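Local coordinates for protein light Chain (Clostridium botulinum, PDB 6BVD) that is the zinc metalloprotease domain of a mosaic botulinum neurotoxin and probably cleaves a neuronal SNARE protein, as other clostridial neurotoxin light chains do, at residues I48-R53 with T84-Y89. Sequence-based numbering, arbitrary orientation.
Sequences IPERYR and TEKNKY
P49 sits between K86 and Y89, two residues one turn apart on the same helix. CB of P49 lies 3.6 Å from CD2 of Y89. The pyrrolidine meets the tyrosine ring obliquely, near the CD2–CE2 side. The backbone of P49 also takes part. The carbonyl O of P49 rests against the methylenes of K86, 3.3 Å from CG. E50 extends this patch, with its CG 3.7 Å from CE of K86. No hydrogen bond joins the two segments, so the contact is van der Waals packing of modest extent.

CG of Y89 lies anti to the backbone N (chi1 179°), which carries the ring out to the proline. K86 runs extended as far as CE and bends only at chi4 (74°). Its NZ is hydrogen-bonded to the carbonyl O of L80, just before the helix. OE1 of E50 stays 5.5 Å from NZ of K86, too far for a salt bridge, though the opposite charges may attract weakly. The hydroxyl of Y89 is held by the O of F197, which fixes the far end of the ring.

P49 is the centre of an inverse gamma turn, closed by the bond from E50 N to I48 O at 2.7 Å. This turn brings the proline ring and its carbonyl to the helix together.

P49 lies in the loop after strand 45-48 of the mixed sheet, and the contact packs the start of helix 83-100 against this loop. P49 also touches F39 of strand 36-40, while Y89 reaches I157 of strand 155-158. These two strands flank strand 45-48 in the sheet.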
loop_
_atom_site.group_PDB
_atom_site.type_symbol
_atom_site.label_atom_id
_atom_site.label_comp_id
_atom_site.label_asym_id
_atom_site.label_seq_id
_atom_site.Cartn_x
_atom_site.Cartn_y
_atom_site.Cartn_z
ATOM N N ILE A 48 13.060 17.005 5.546
ATOM C CA ILE A 48 13.409 18.107 4.667
ATOM C C ILE A 48 14.041 17.549 3.393
ATOM O O ILE A 48 15.214 17.172 3.385
ATOM C CB ILE A 48 14.365 19.104 5.340
ATOM C CG1 ILE A 48 13.742 19.633 6.644
ATOM C CG2 ILE A 48 14.743 20.230 4.343
ATOM C CD1 ILE A 48 14.681 20.487 7.504
ATOM N N PRO A 49 13.266 17.501 2.300
ATOM C CA PRO A 49 13.745 16.750 1.123
ATOM C C PRO A 49 14.725 17.558 0.271
ATOM O O PRO A 49 14.479 17.846 -0.892
ATOM C CB PRO A 49 12.460 16.445 0.368
ATOM C CG PRO A 49 11.602 17.691 0.644
ATOM C CD PRO A 49 11.927 18.088 2.078
ATOM N N GLU A 50 15.831 17.951 0.892
ATOM C CA GLU A 50 16.882 18.709 0.264
ATOM C C GLU A 50 18.226 18.087 0.586
ATOM O O GLU A 50 18.351 17.369 1.601
ATOM C CB GLU A 50 16.873 20.188 0.741
ATOM C CG GLU A 50 15.539 20.904 0.508
ATOM C CD GLU A 50 15.564 22.361 0.890
ATOM O OE1 GLU A 50 16.637 22.991 0.728
ATOM O OE2 GLU A 50 14.507 22.886 1.330
ATOM N N ARG A 51 19.244 18.434 -0.201
ATOM C CA ARG A 51 20.618 17.999 0.092
ATOM C C ARG A 51 21.101 18.547 1.422
ATOM O O ARG A 51 20.865 19.732 1.776
ATOM C CB ARG A 51 21.605 18.408 -1.017
ATOM C CG ARG A 51 21.263 17.921 -2.415
ATOM C CD ARG A 51 21.460 16.406 -2.599
ATOM N NE ARG A 51 22.872 15.977 -2.577
ATOM C CZ ARG A 51 23.662 15.962 -3.655
ATOM N NH1 ARG A 51 23.191 16.383 -4.833
ATOM N NH2 ARG A 51 24.931 15.521 -3.563
ATOM N N TYR A 52 21.769 17.685 2.180
ATOM C CA TYR A 52 22.387 18.094 3.432
ATOM C C TYR A 52 23.671 18.868 3.138
ATOM O O TYR A 52 24.576 18.336 2.478
ATOM C CB TYR A 52 22.685 16.873 4.320
ATOM C CG TYR A 52 23.162 17.238 5.697
ATOM C CD1 TYR A 52 22.275 17.354 6.761
ATOM C CD2 TYR A 52 24.512 17.464 5.938
ATOM C CE1 TYR A 52 22.728 17.694 8.028
ATOM C CE2 TYR A 52 24.973 17.820 7.194
ATOM C CZ TYR A 52 24.088 17.937 8.226
ATOM O OH TYR A 52 24.583 18.273 9.464
ATOM N N ARG A 53 23.757 20.108 3.630
ATOM C CA ARG A 53 24.907 20.981 3.345
ATOM C C ARG A 53 25.599 21.559 4.574
ATOM O O ARG A 53 26.690 22.127 4.462
ATOM C CB ARG A 53 24.486 22.151 2.448
ATOM C CG ARG A 53 23.831 21.699 1.167
ATOM C CD ARG A 53 23.598 22.844 0.200
ATOM N NE ARG A 53 23.002 22.351 -1.028
ATOM C CZ ARG A 53 23.688 21.807 -2.027
ATOM N NH1 ARG A 53 25.009 21.688 -1.947
ATOM N NH2 ARG A 53 23.042 21.376 -3.101
ATOM N N THR A 84 10.374 19.176 -8.601
ATOM C CA THR A 84 9.841 17.901 -9.051
ATOM C C THR A 84 10.609 16.740 -8.399
ATOM O O THR A 84 10.011 15.782 -7.910
ATOM C CB THR A 84 9.875 17.782 -10.590
ATOM O OG1 THR A 84 8.937 18.705 -11.149
ATOM C CG2 THR A 84 9.469 16.380 -11.031
ATOM N N GLU A 85 11.933 16.820 -8.371
ATOM C CA GLU A 85 12.698 15.746 -7.749
ATOM C C GLU A 85 12.571 15.733 -6.210
ATOM O O GLU A 85 12.654 14.672 -5.597
ATOM C CB GLU A 85 14.174 15.814 -8.157
ATOM C CG GLU A 85 14.895 14.469 -7.918
ATOM C CD GLU A 85 16.224 14.338 -8.654
ATOM O OE1 GLU A 85 16.998 15.318 -8.707
ATOM O OE2 GLU A 85 16.470 13.241 -9.217
ATOM N N LYS A 86 12.380 16.890 -5.574
ATOM C CA LYS A 86 12.130 16.890 -4.130
ATOM C C LYS A 86 10.804 16.161 -3.829
ATOM O O LYS A 86 10.678 15.419 -2.839
ATOM C CB LYS A 86 12.104 18.335 -3.582
ATOM C CG LYS A 86 13.441 19.033 -3.741
ATOM C CD LYS A 86 13.392 20.435 -3.051
ATOM C CE LYS A 86 14.711 21.197 -3.086
ATOM N NZ LYS A 86 15.061 21.774 -4.404
ATOM N N ASN A 87 9.817 16.365 -4.699
ATOM C CA ASN A 87 8.532 15.714 -4.514
ATOM C C ASN A 87 8.657 14.199 -4.714
ATOM O O ASN A 87 8.040 13.418 -4.005
ATOM C CB ASN A 87 7.491 16.293 -5.463
ATOM C CG ASN A 87 6.124 15.658 -5.263
ATOM O OD1 ASN A 87 5.495 15.838 -4.220
ATOM N ND2 ASN A 87 5.677 14.885 -6.238
ATOM N N LYS A 88 9.461 13.798 -5.688
ATOM C CA LYS A 88 9.670 12.384 -5.932
ATOM C C LYS A 88 10.291 11.737 -4.692
ATOM O O LYS A 88 9.823 10.694 -4.241
ATOM C CB LYS A 88 10.558 12.172 -7.164
ATOM C CG LYS A 88 10.548 10.725 -7.641
ATOM C CD LYS A 88 11.681 10.433 -8.607
ATOM C CE LYS A 88 11.634 8.975 -9.073
ATOM N NZ LYS A 88 12.744 8.675 -10.016
ATOM N N TYR A 89 11.310 12.406 -4.122
ATOM C CA TYR A 89 11.984 11.980 -2.898
ATOM C C TYR A 89 10.969 11.823 -1.745
ATOM O O TYR A 89 11.000 10.842 -0.993
ATOM C CB TYR A 89 13.115 13.010 -2.515
ATOM C CG TYR A 89 13.852 12.677 -1.255
ATOM C CD1 TYR A 89 15.122 12.083 -1.292
ATOM C CD2 TYR A 89 13.291 12.975 -0.008
ATOM C CE1 TYR A 89 15.792 11.757 -0.125
ATOM C CE2 TYR A 89 13.953 12.668 1.159
ATOM C CZ TYR A 89 15.204 12.076 1.100
ATOM O OH TYR A 89 15.839 11.787 2.276
#